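Local coordinates for PT26-6P (PDB 2WB7), which is of unknown function but, encoded by an archaeal mobile element of Thermococcus, joins two immunoglobulin-like domains to a helical domain, at residues A[313-317]-A[499-503]; A[3-7]-A[393-397]; A[237-242]-A[486-490]; A[322-326]-A[339-343]. One frame throughout, in Å; residues are numbered along the deposited sequence.

Contact 1: residues A[313-317]-A[499-503]; sequences VIEGG and LNGDL
Gly-316 N donates to the carbonyl O of Asn-500 over 2.9 Å, and this is the hydrogen bond that directly joins the two segments. The bond is moderately bent, with an N-H...O angle of 143°, and its donor comes in tilted 35° from the carbonyl plane. Next to it, the side chains of Glu-315 and Asn-500 run side by side and point the same way, their CG atoms 4.2 Å apart. Their flat ends are not stacked, since carboxylate and amide planes differ by 49°. In Glu-315, CG lies beside the backbone N and the chain then extends, which lays its methylenes along the asparagine. Past the bond the two segments meet through glycines, Gly-317 CA reaching Gly-501 O at 4.0 Å.

What presents Gly-316 N is a type II turn from Ile-314 to Gly-317, closed by Gly-317 N to Ile-314 O at 2.8 Å. On the facing side, Asp-502 is the N-cap of helix 503-523: its OD1 accepts from Gln-505 N, while OD2 is hydrogen-bonded to His-354 NE2. Arg-149 NH1 reaches both Gly-317 O and Gly-501 O, so one guanidinium links the two backbones a second time. In outline, a type II turn with glycine at its third position, at the end of strand 301-314 of the second immunoglobulin-like domain, docks on the loop between helices 471-499 and 503-523 of the helical domain.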
loop_
_atom_site.group_PDB
_atom_site.type_symbol
_atom_site.label_atom_id
_atom_site.label_comp_id
_atom_site.label_asym_id
_atom_site.label_seq_id
_atom_site.Cartn_x
_atom_site.Cartn_y
_atom_site.Cartn_z
ATOM N N VAL A 313 0.503 -14.146 -16.392
ATOM C CA VAL A 313 -0.924 -14.338 -16.534
ATOM C C VAL A 313 -1.168 -15.027 -17.862
ATOM O O VAL A 313 -0.781 -14.526 -18.928
ATOM C CB VAL A 313 -1.696 -13.009 -16.499
ATOM C CG1 VAL A 313 -3.143 -13.244 -16.805
ATOM C CG2 VAL A 313 -1.559 -12.363 -15.153
ATOM N N ILE A 314 -1.808 -16.185 -17.795
ATOM C CA ILE A 314 -2.174 -16.912 -18.998
ATOM C C ILE A 314 -3.505 -16.403 -19.544
ATOM O O ILE A 314 -4.377 -16.014 -18.772
ATOM C CB ILE A 314 -2.323 -18.378 -18.687
ATOM C CG1 ILE A 314 -0.982 -18.931 -18.206
ATOM C CG2 ILE A 314 -2.822 -19.114 -19.915
ATOM C CD1 ILE A 314 0.084 -18.888 -19.274
ATOM N N GLU A 315 -3.669 -16.390 -20.864
ATOM C CA GLU A 315 -4.975 -16.053 -21.438
ATOM C C GLU A 315 -6.081 -16.871 -20.782
ATOM O O GLU A 315 -5.971 -18.091 -20.656
ATOM C CB GLU A 315 -4.978 -16.290 -22.935
ATOM C CG GLU A 315 -4.202 -15.240 -23.662
ATOM C CD GLU A 315 -3.843 -15.638 -25.084
ATOM O OE1 GLU A 315 -4.265 -16.736 -25.538
ATOM O OE2 GLU A 315 -3.129 -14.838 -25.737
ATOM N N GLY A 316 -7.152 -16.204 -20.370
ATOM C CA GLY A 316 -8.207 -16.861 -19.607
ATOM C C GLY A 316 -8.172 -16.387 -18.169
ATOM O O GLY A 316 -9.211 -16.219 -17.537
ATOM N N GLY A 317 -6.963 -16.168 -17.652
ATOM C CA GLY A 317 -6.772 -15.505 -16.357
ATOM C C GLY A 317 -5.997 -16.313 -15.328
ATOM O O GLY A 317 -5.811 -15.866 -14.204
ATOM N N LEU A 499 -10.511 -8.580 -22.626
ATOM C CA LEU A 499 -11.041 -9.806 -23.221
ATOM C C LEU A 499 -10.493 -11.126 -22.681
ATOM O O LEU A 499 -11.144 -12.148 -22.831
ATOM C CB LEU A 499 -10.816 -9.798 -24.728
ATOM C CG LEU A 499 -11.682 -8.850 -25.540
ATOM C CD1 LEU A 499 -11.174 -8.847 -26.978
ATOM C CD2 LEU A 499 -13.162 -9.266 -25.444
ATOM N N ASN A 500 -9.299 -11.135 -22.094
ATOM C CA ASN A 500 -8.715 -12.405 -21.652
ATOM C C ASN A 500 -8.503 -12.575 -20.167
ATOM O O ASN A 500 -7.663 -13.374 -19.756
ATOM C CB ASN A 500 -7.403 -12.688 -22.359
ATOM C CG ASN A 500 -7.576 -12.789 -23.838
ATOM O OD1 ASN A 500 -7.884 -11.795 -24.492
ATOM N ND2 ASN A 500 -7.405 -13.999 -24.385
ATOM N N GLY A 501 -9.259 -11.841 -19.363
ATOM C CA GLY A 501 -9.269 -12.104 -17.936
ATOM C C GLY A 501 -8.300 -11.299 -17.097
ATOM O O GLY A 501 -7.970 -11.694 -15.981
ATOM N N ASP A 502 -7.847 -10.163 -17.606
ATOM C CA ASP A 502 -7.056 -9.271 -16.787
ATOM C C ASP A 502 -7.570 -7.862 -16.903
ATOM O O ASP A 502 -6.930 -7.004 -17.496
ATOM C CB ASP A 502 -5.593 -9.322 -17.194
ATOM C CG ASP A 502 -4.692 -8.641 -16.191
ATOM O OD1 ASP A 502 -5.235 -8.002 -15.266
ATOM O OD2 ASP A 502 -3.447 -8.738 -16.336
ATOM N N LEU A 503 -8.730 -7.618 -16.320
ATOM C CA LEU A 503 -9.350 -6.311 -16.410
ATOM C C LEU A 503 -8.614 -5.267 -15.568
ATOM O O LEU A 503 -8.664 -4.066 -15.864
ATOM C CB LEU A 503 -10.812 -6.420 -15.998
ATOM C CG LEU A 503 -11.610 -5.125 -15.973
ATOM C CD1 LEU A 503 -11.464 -4.286 -17.285
ATOM C CD2 LEU A 503 -13.080 -5.467 -15.651
#

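Contact 2: residues A[3-7]-A[393-397]; sequences ATIND and DQDVK
Thr-4 and Ile-5 lie against Val-396 where the N-terminal segment crosses the first turn of helix 393-404, a packing of chain start on helix start in the helical domain. Thr-4 contributes at its hydroxyl end, OG1 standing 3.9 Å from Val-396 CG1. Ile-5 makes the largest share of the contact, and its branches divide the work. The isoleucine and valine side chains run antiparallel alongside each other, CG1 of Ile-5 4.0 Å from CG1 of Val-396; Ile-5 CG2 rests on CB of Asp-393, and Ile-5 CD1 reaches the CB and CG methylenes of Lys-397, each at 3.7 Å. Having CG1 beside the backbone N (chi1 -61°) and the chain extended beyond it (chi2 -177°) sends CD1 that far. Replacing Ile-5 by an alanine would probably open a gap against Val-396 and strip the Lys-397 methylenes of the CD1 contact. Ile-5 O and Asp-393 OD1 are both acceptors and so do not bond at 3.1 Å; Lys-482 NZ serves both, its bond to the carbonyl being weak.

Asp-7 comes last. Lys-241 and Lys-482 each form salt bridges with both aspartates, and Lys-483 pairs with Asp-7 OD1. These lysines are likely to offset the like charges of Asp-7 OD2 and Asp-393 OD1, which stand 4.3 Å apart.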
loop_
_atom_site.group_PDB
_atom_site.type_symbol
_atom_site.label_atom_id
_atom_site.label_comp_id
_atom_site.label_asym_id
_atom_site.label_seq_id
_atom_site.Cartn_x
_atom_site.Cartn_y
_atom_site.Cartn_z
ATOM N N ALA A 3 10.558 17.187 -27.937
ATOM C CA ALA A 3 9.343 16.460 -27.631
ATOM C C ALA A 3 9.072 15.453 -28.730
ATOM O O ALA A 3 8.579 14.358 -28.498
ATOM C CB ALA A 3 8.175 17.426 -27.531
ATOM N N THR A 4 9.406 15.834 -29.943
ATOM C CA THR A 4 8.895 15.136 -31.085
ATOM C C THR A 4 9.656 13.844 -31.393
ATOM O O THR A 4 9.051 12.809 -31.680
ATOM C CB THR A 4 8.825 16.094 -32.274
ATOM O OG1 THR A 4 8.264 15.422 -33.401
ATOM C CG2 THR A 4 10.224 16.653 -32.604
ATOM N N ILE A 5 10.979 13.874 -31.301
ATOM C CA ILE A 5 11.763 12.657 -31.524
ATOM C C ILE A 5 11.997 11.832 -30.255
ATOM O O ILE A 5 11.908 10.609 -30.288
ATOM C CB ILE A 5 13.113 12.989 -32.172
ATOM C CG1 ILE A 5 12.870 13.643 -33.527
ATOM C CG2 ILE A 5 13.990 11.737 -32.303
ATOM C CD1 ILE A 5 14.131 13.940 -34.264
ATOM N N ASN A 6 12.286 12.519 -29.150
ATOM C CA ASN A 6 12.627 11.891 -27.873
ATOM C C ASN A 6 11.470 11.726 -26.907
ATOM O O ASN A 6 11.543 10.938 -25.969
ATOM C CB ASN A 6 13.704 12.707 -27.174
ATOM C CG ASN A 6 15.087 12.318 -27.616
ATOM O OD1 ASN A 6 15.370 12.216 -28.818
ATOM N ND2 ASN A 6 15.966 12.081 -26.644
ATOM N N ASP A 7 10.419 12.506 -27.111
ATOM C CA ASP A 7 9.288 12.493 -26.207
ATOM C C ASP A 7 9.695 12.932 -24.800
ATOM O O ASP A 7 9.230 12.389 -23.812
ATOM C CB ASP A 7 8.665 11.108 -26.204
ATOM C CG ASP A 7 8.462 10.573 -27.607
ATOM O OD1 ASP A 7 7.575 11.084 -28.326
ATOM O OD2 ASP A 7 9.198 9.648 -28.001
ATOM N N ASP A 393 11.299 6.779 -34.286
ATOM C CA ASP A 393 12.000 8.040 -34.154
ATOM C C ASP A 393 12.792 8.357 -35.428
ATOM O O ASP A 393 12.779 9.493 -35.901
ATOM C CB ASP A 393 12.928 8.031 -32.942
ATOM C CG ASP A 393 12.189 7.776 -31.633
ATOM O OD1 ASP A 393 10.953 7.978 -31.573
ATOM O OD2 ASP A 393 12.858 7.374 -30.654
ATOM N N GLN A 394 13.484 7.361 -35.980
ATOM C CA GLN A 394 14.293 7.596 -37.167
ATOM C C GLN A 394 13.471 8.248 -38.258
ATOM O O GLN A 394 13.873 9.247 -38.849
ATOM C CB GLN A 394 14.909 6.294 -37.701
ATOM C CG GLN A 394 16.054 6.509 -38.710
ATOM C CD GLN A 394 17.061 7.562 -38.242
ATOM O OE1 GLN A 394 17.745 7.385 -37.226
ATOM N NE2 GLN A 394 17.144 8.671 -38.973
ATOM N N ASP A 395 12.302 7.672 -38.512
ATOM C CA ASP A 395 11.416 8.131 -39.581
ATOM C C ASP A 395 10.882 9.515 -39.274
ATOM O O ASP A 395 10.737 10.352 -40.174
ATOM C CB ASP A 395 10.250 7.169 -39.761
ATOM C CG ASP A 395 10.703 5.742 -40.055
ATOM O OD1 ASP A 395 11.883 5.411 -39.827
ATOM O OD2 ASP A 395 9.874 4.932 -40.513
ATOM N N VAL A 396 10.598 9.769 -38.004
ATOM C CA VAL A 396 10.201 11.110 -37.613
ATOM C C VAL A 396 11.330 12.103 -37.849
ATOM O O VAL A 396 11.097 13.245 -38.253
ATOM C CB VAL A 396 9.761 11.185 -36.150
ATOM C CG1 VAL A 396 9.632 12.639 -35.722
ATOM C CG2 VAL A 396 8.434 10.463 -35.969
ATOM N N LYS A 397 12.556 11.658 -37.596
ATOM C CA LYS A 397 13.711 12.499 -37.814
ATOM C C LYS A 397 13.916 12.752 -39.302
ATOM O O LYS A 397 14.158 13.899 -39.689
ATOM C CB LYS A 397 14.967 11.900 -37.196
ATOM C CG LYS A 397 16.137 12.883 -37.211
ATOM C CD LYS A 397 17.484 12.179 -37.192
ATOM C CE LYS A 397 18.520 12.968 -38.001
ATOM N NZ LYS A 397 19.522 12.048 -38.635
#

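Contact 3: residues A[237-242]-A[486-490]; sequences SLPIKF and MAGDY
Tyr-490 approaches Ser-237 with its ring edge-on to the carbonyl: Ser-237 O lies in the plane of the ring, and Tyr-490 OH donates to it over 2.6 Å. The hydroxyl oxygen also lies in the carbonyl plane, with a C=O...O angle of 153°, which helps set the direction of the phenol. Pro-239 crosses the same ring obliquely, its CG 4.1 Å from Tyr-490 CZ.

Next to the tyrosine, selenomethionine Met-486 meets the same CG corner of the proline, its chain crossing the pyrrolidine at about a right angle. CG of Met-486 sits 3.7 Å from CG of Pro-239, and Met-486 SE lies 3.9 Å from that same Pro-239 CG. An extended chain (chi2 164°, chi3 164°) carries the methyl on to the lysine, Met-486 CE lying 4.1 Å from Lys-241 CG. Lys-241 in turn folds back over Phe-242, placing its own CE above the ring centre, while Leu-238 CD1 covers the opposite face nearer the rim. The lysine's NZ passes on to Asp-393 and Asp-7 in salt bridges.

From helix 503-523, Tyr-516 touches Pro-239 and Met-486 and meets Tyr-490 edge-to-face. Ser-237 OG is held by its donation to Leu-238 O and by His-276 N. This is a buried contact of the loop before strand 253-261 with the helical domain: the loop, entering a 3-10 turn at Ile-240, packs its proline against two side chains one turn apart on helix 471-499.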
loop_
_atom_site.group_PDB
_atom_site.type_symbol
_atom_site.label_atom_id
_atom_site.label_comp_id
_atom_site.label_asym_id
_atom_site.label_seq_id
_atom_site.Cartn_x
_atom_site.Cartn_y
_atom_site.Cartn_z
ATOM N N SER A 237 3.434 1.444 -18.334
ATOM C CA SER A 237 4.709 1.330 -19.000
ATOM C C SER A 237 4.822 2.419 -20.030
ATOM O O SER A 237 3.825 2.802 -20.638
ATOM C CB SER A 237 4.789 -0.015 -19.708
ATOM O OG SER A 237 5.947 -0.123 -20.500
ATOM N N LEU A 238 6.023 2.939 -20.228
ATOM C CA LEU A 238 6.243 3.809 -21.362
ATOM C C LEU A 238 5.906 3.029 -22.641
ATOM O O LEU A 238 5.957 1.803 -22.662
ATOM C CB LEU A 238 7.697 4.280 -21.377
ATOM C CG LEU A 238 8.037 5.426 -20.423
ATOM C CD1 LEU A 238 9.541 5.597 -20.336
ATOM C CD2 LEU A 238 7.336 6.741 -20.831
ATOM N N PRO A 239 5.558 3.734 -23.715
ATOM C CA PRO A 239 5.338 3.074 -24.990
ATOM C C PRO A 239 6.533 2.229 -25.438
ATOM O O PRO A 239 7.663 2.530 -25.098
ATOM C CB PRO A 239 5.122 4.254 -25.946
ATOM C CG PRO A 239 4.485 5.306 -25.076
ATOM C CD PRO A 239 5.200 5.162 -23.753
ATOM N N ILE A 240 6.281 1.183 -26.219
ATOM C CA ILE A 240 7.339 0.236 -26.585
ATOM C C ILE A 240 8.527 0.853 -27.318
ATOM O O ILE A 240 9.606 0.257 -27.359
ATOM C CB ILE A 240 6.801 -0.965 -27.416
ATOM C CG1 ILE A 240 6.257 -0.477 -28.758
ATOM C CG2 ILE A 240 5.768 -1.729 -26.620
ATOM C CD1 ILE A 240 5.725 -1.567 -29.650
ATOM N N LYS A 241 8.354 2.025 -27.920
ATOM C CA LYS A 241 9.489 2.621 -28.623
ATOM C C LYS A 241 10.685 2.814 -27.692
ATOM O O LYS A 241 11.818 2.868 -28.147
ATOM C CB LYS A 241 9.133 3.937 -29.320
ATOM C CG LYS A 241 8.933 5.105 -28.397
ATOM C CD LYS A 241 9.639 6.329 -28.924
ATOM C CE LYS A 241 10.426 6.992 -27.815
ATOM N NZ LYS A 241 11.581 7.747 -28.355
ATOM N N PHE A 242 10.432 2.882 -26.388
ATOM C CA PHE A 242 11.483 3.225 -25.438
ATOM C C PHE A 242 12.404 2.058 -25.153
ATOM O O PHE A 242 13.299 2.168 -24.339
ATOM C CB PHE A 242 10.899 3.789 -24.144
ATOM C CG PHE A 242 10.398 5.195 -24.276
ATOM C CD1 PHE A 242 9.057 5.449 -24.511
ATOM C CD2 PHE A 242 11.270 6.268 -24.178
ATOM C CE1 PHE A 242 8.587 6.742 -24.634
ATOM C CE2 PHE A 242 10.805 7.581 -24.310
ATOM C CZ PHE A 242 9.459 7.814 -24.534
HETATM N N MSE A 486 0.466 6.242 -29.718
HETATM C CA MSE A 486 0.823 5.640 -28.439
HETATM C C MSE A 486 -0.424 5.328 -27.613
HETATM O O MSE A 486 -0.538 4.250 -27.007
HETATM C CB MSE A 486 1.738 6.582 -27.677
HETATM C CG MSE A 486 3.155 6.670 -28.246
HETATM SE SE MSE A 486 4.070 8.255 -27.540
HETATM C CE MSE A 486 5.935 7.870 -27.940
ATOM N N ALA A 487 -1.360 6.282 -27.605
ATOM C CA ALA A 487 -2.655 6.133 -26.955
ATOM C C ALA A 487 -3.433 4.949 -27.534
ATOM O O ALA A 487 -3.899 4.078 -26.810
ATOM C CB ALA A 487 -3.426 7.401 -27.107
ATOM N N GLY A 488 -3.542 4.903 -28.853
ATOM C CA GLY A 488 -4.193 3.799 -29.526
ATOM C C GLY A 488 -3.530 2.484 -29.201
ATOM O O GLY A 488 -4.211 1.473 -28.980
ATOM N N ASP A 489 -2.199 2.480 -29.168
ATOM C CA ASP A 489 -1.463 1.265 -28.788
ATOM C C ASP A 489 -1.847 0.786 -27.388
ATOM O O ASP A 489 -2.004 -0.415 -27.150
ATOM C CB ASP A 489 0.046 1.461 -28.917
ATOM C CG ASP A 489 0.499 1.498 -30.374
ATOM O OD1 ASP A 489 -0.253 1.003 -31.254
ATOM O OD2 ASP A 489 1.607 2.017 -30.646
ATOM N N TYR A 490 -2.028 1.733 -26.472
ATOM C CA TYR A 490 -2.432 1.393 -25.114
ATOM C C TYR A 490 -3.812 0.759 -25.152
ATOM O O TYR A 490 -4.011 -0.323 -24.601
ATOM C CB TYR A 490 -2.462 2.632 -24.209
ATOM C CG TYR A 490 -1.111 3.098 -23.703
ATOM C CD1 TYR A 490 -0.235 2.217 -23.085
ATOM C CD2 TYR A 490 -0.718 4.431 -23.831
ATOM C CE1 TYR A 490 1.017 2.642 -22.607
ATOM C CE2 TYR A 490 0.517 4.873 -23.349
ATOM C CZ TYR A 490 1.378 3.967 -22.740
ATOM O OH TYR A 490 2.590 4.408 -22.277
#

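Contact 4: residues A[322-326]-A[339-343]; sequences ADTTT and GLTAH
Asp-323 bridges to His-343 between strands 319-331 and 336-343, the outermost strands of the eight-stranded antiparallel sheet in the second immunoglobulin-like domain. Their short segments run at 163° with axes 7.0 Å apart, and side chains do the joining. The packed part centres on Leu-340. Its CG is anti to the backbone N (chi1 180°), which carries Leu-340 CD1 across to the main chain of Thr-324, 4.0 Å from its N. Beside it Thr-325 comes nearest with its methyl, CG2 lying 3.4 Å from Gly-339 O.

The solvent side is at the corner that the chain turns at Asp-323, where the carboxylate reaches over to the facing strand: His-343 N donates to Asp-323 OD2 at 2.7 Å, meeting it nearly along the C-O bond, with an N-H...O angle of 162°. Water takes over beyond the carboxylate, where two molecules link it to His-343 O. With an alanine in place of Asp-323, the amide of His-343 would probably lose its acceptor and both waters one end of their bridge. Water 2 donates to Asp-323 OD2, and water 1 donates to Asp-323 OD1 at 2.6 Å.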
loop_
_atom_site.group_PDB
_atom_site.type_symbol
_atom_site.label_atom_id
_atom_site.label_comp_id
_atom_site.label_asym_id
_atom_site.label_seq_id
_atom_site.Cartn_x
_atom_site.Cartn_y
_atom_site.Cartn_z
ATOM N N ALA A 322 6.584 -16.857 -12.103
ATOM C CA ALA A 322 7.720 -16.694 -13.004
ATOM C C ALA A 322 8.961 -16.388 -12.174
ATOM O O ALA A 322 9.241 -17.081 -11.206
ATOM C CB ALA A 322 7.447 -15.585 -13.986
ATOM N N ASP A 323 9.685 -15.336 -12.530
ATOM C CA ASP A 323 10.855 -14.890 -11.783
ATOM C C ASP A 323 10.551 -14.547 -10.306
ATOM O O ASP A 323 9.499 -13.991 -9.990
ATOM C CB ASP A 323 11.473 -13.700 -12.516
ATOM C CG ASP A 323 11.731 -13.992 -14.008
ATOM O OD1 ASP A 323 11.957 -15.169 -14.388
ATOM O OD2 ASP A 323 11.715 -13.039 -14.813
ATOM N N THR A 324 11.458 -14.901 -9.396
ATOM C CA THR A 324 11.202 -14.751 -7.950
ATOM C C THR A 324 12.478 -14.600 -7.135
ATOM O O THR A 324 13.504 -15.206 -7.453
ATOM C CB THR A 324 10.436 -15.947 -7.360
ATOM O OG1 THR A 324 10.344 -15.796 -5.937
ATOM C CG2 THR A 324 11.151 -17.239 -7.655
ATOM N N THR A 325 12.407 -13.783 -6.087
ATOM C CA THR A 325 13.493 -13.691 -5.123
ATOM C C THR A 325 12.920 -13.877 -3.722
ATOM O O THR A 325 11.836 -13.372 -3.433
ATOM C CB THR A 325 14.278 -12.360 -5.246
ATOM O OG1 THR A 325 15.373 -12.378 -4.337
ATOM C CG2 THR A 325 13.430 -11.196 -4.910
ATOM N N THR A 326 13.610 -14.625 -2.865
ATOM C CA THR A 326 13.066 -14.900 -1.551
ATOM C C THR A 326 14.125 -15.101 -0.469
ATOM O O THR A 326 15.191 -15.684 -0.720
ATOM C CB THR A 326 12.112 -16.125 -1.608
ATOM O OG1 THR A 326 11.242 -16.134 -0.470
ATOM C CG2 THR A 326 12.877 -17.436 -1.674
ATOM N N GLY A 339 16.339 -6.726 -4.950
ATOM C CA GLY A 339 16.204 -6.623 -6.392
ATOM C C GLY A 339 15.465 -7.794 -6.980
ATOM O O GLY A 339 15.439 -8.873 -6.403
ATOM N N LEU A 340 14.836 -7.573 -8.127
ATOM C CA LEU A 340 14.220 -8.648 -8.897
ATOM C C LEU A 340 14.386 -8.277 -10.335
ATOM O O LEU A 340 14.103 -7.159 -10.718
ATOM C CB LEU A 340 12.730 -8.789 -8.602
ATOM C CG LEU A 340 12.050 -9.912 -9.384
ATOM C CD1 LEU A 340 12.829 -11.199 -9.241
ATOM C CD2 LEU A 340 10.639 -10.100 -8.916
ATOM N N THR A 341 14.842 -9.226 -11.136
ATOM C CA THR A 341 14.973 -9.024 -12.568
ATOM C C THR A 341 13.860 -9.776 -13.278
ATOM O O THR A 341 13.741 -10.994 -13.149
ATOM C CB THR A 341 16.323 -9.557 -13.044
ATOM O OG1 THR A 341 17.363 -8.723 -12.506
ATOM C CG2 THR A 341 16.402 -9.554 -14.564
ATOM N N ALA A 342 13.033 -9.064 -14.019
ATOM C CA ALA A 342 11.954 -9.723 -14.744
ATOM C C ALA A 342 12.273 -9.933 -16.223
ATOM O O ALA A 342 12.556 -8.976 -16.947
ATOM C CB ALA A 342 10.675 -8.923 -14.610
ATOM N N HIS A 343 12.214 -11.175 -16.687
ATOM C CA HIS A 343 12.169 -11.387 -18.137
ATOM C C HIS A 343 10.778 -11.824 -18.551
ATOM O O HIS A 343 10.303 -12.893 -18.153
ATOM C CB HIS A 343 13.205 -12.383 -18.663
ATOM C CG HIS A 343 13.212 -12.457 -20.155
ATOM N ND1 HIS A 343 13.836 -11.507 -20.936
ATOM C CD2 HIS A 343 12.595 -13.307 -21.015
ATOM C CE1 HIS A 343 13.633 -11.791 -22.211
ATOM N NE2 HIS A 343 12.882 -12.875 -22.284
HETATM O O HOH W 1 10.930 -15.244 -16.744
HETATM O O HOH W 2 9.238 -12.452 -15.259
#

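How the contacts relate
Contacts 2 and 3 form one continuous patch, with centres about 14 Å apart, and Lys-241 is their shared element: its NZ lies 2.7 Å from Asp-393 OD2 and 3.1 Å from Asp-7 OD2. Met-486 adds packing, its CE 3.6 Å from Asp-7 OD1. Helix 471-499 leads from contact 3 to the loop used by contact 1, whose centre is about 20 Å away. Contacts 1 and 4 do not touch, their nearest atoms being about 7 Å apart, yet neighbouring strands 301-314 and 319-331 connect them. Contact 1 joins the helical domain to the immunoglobulin-like domain that holds contact 4; contacts 2 and 3 join it to the chain start and the loop before strand 253-261.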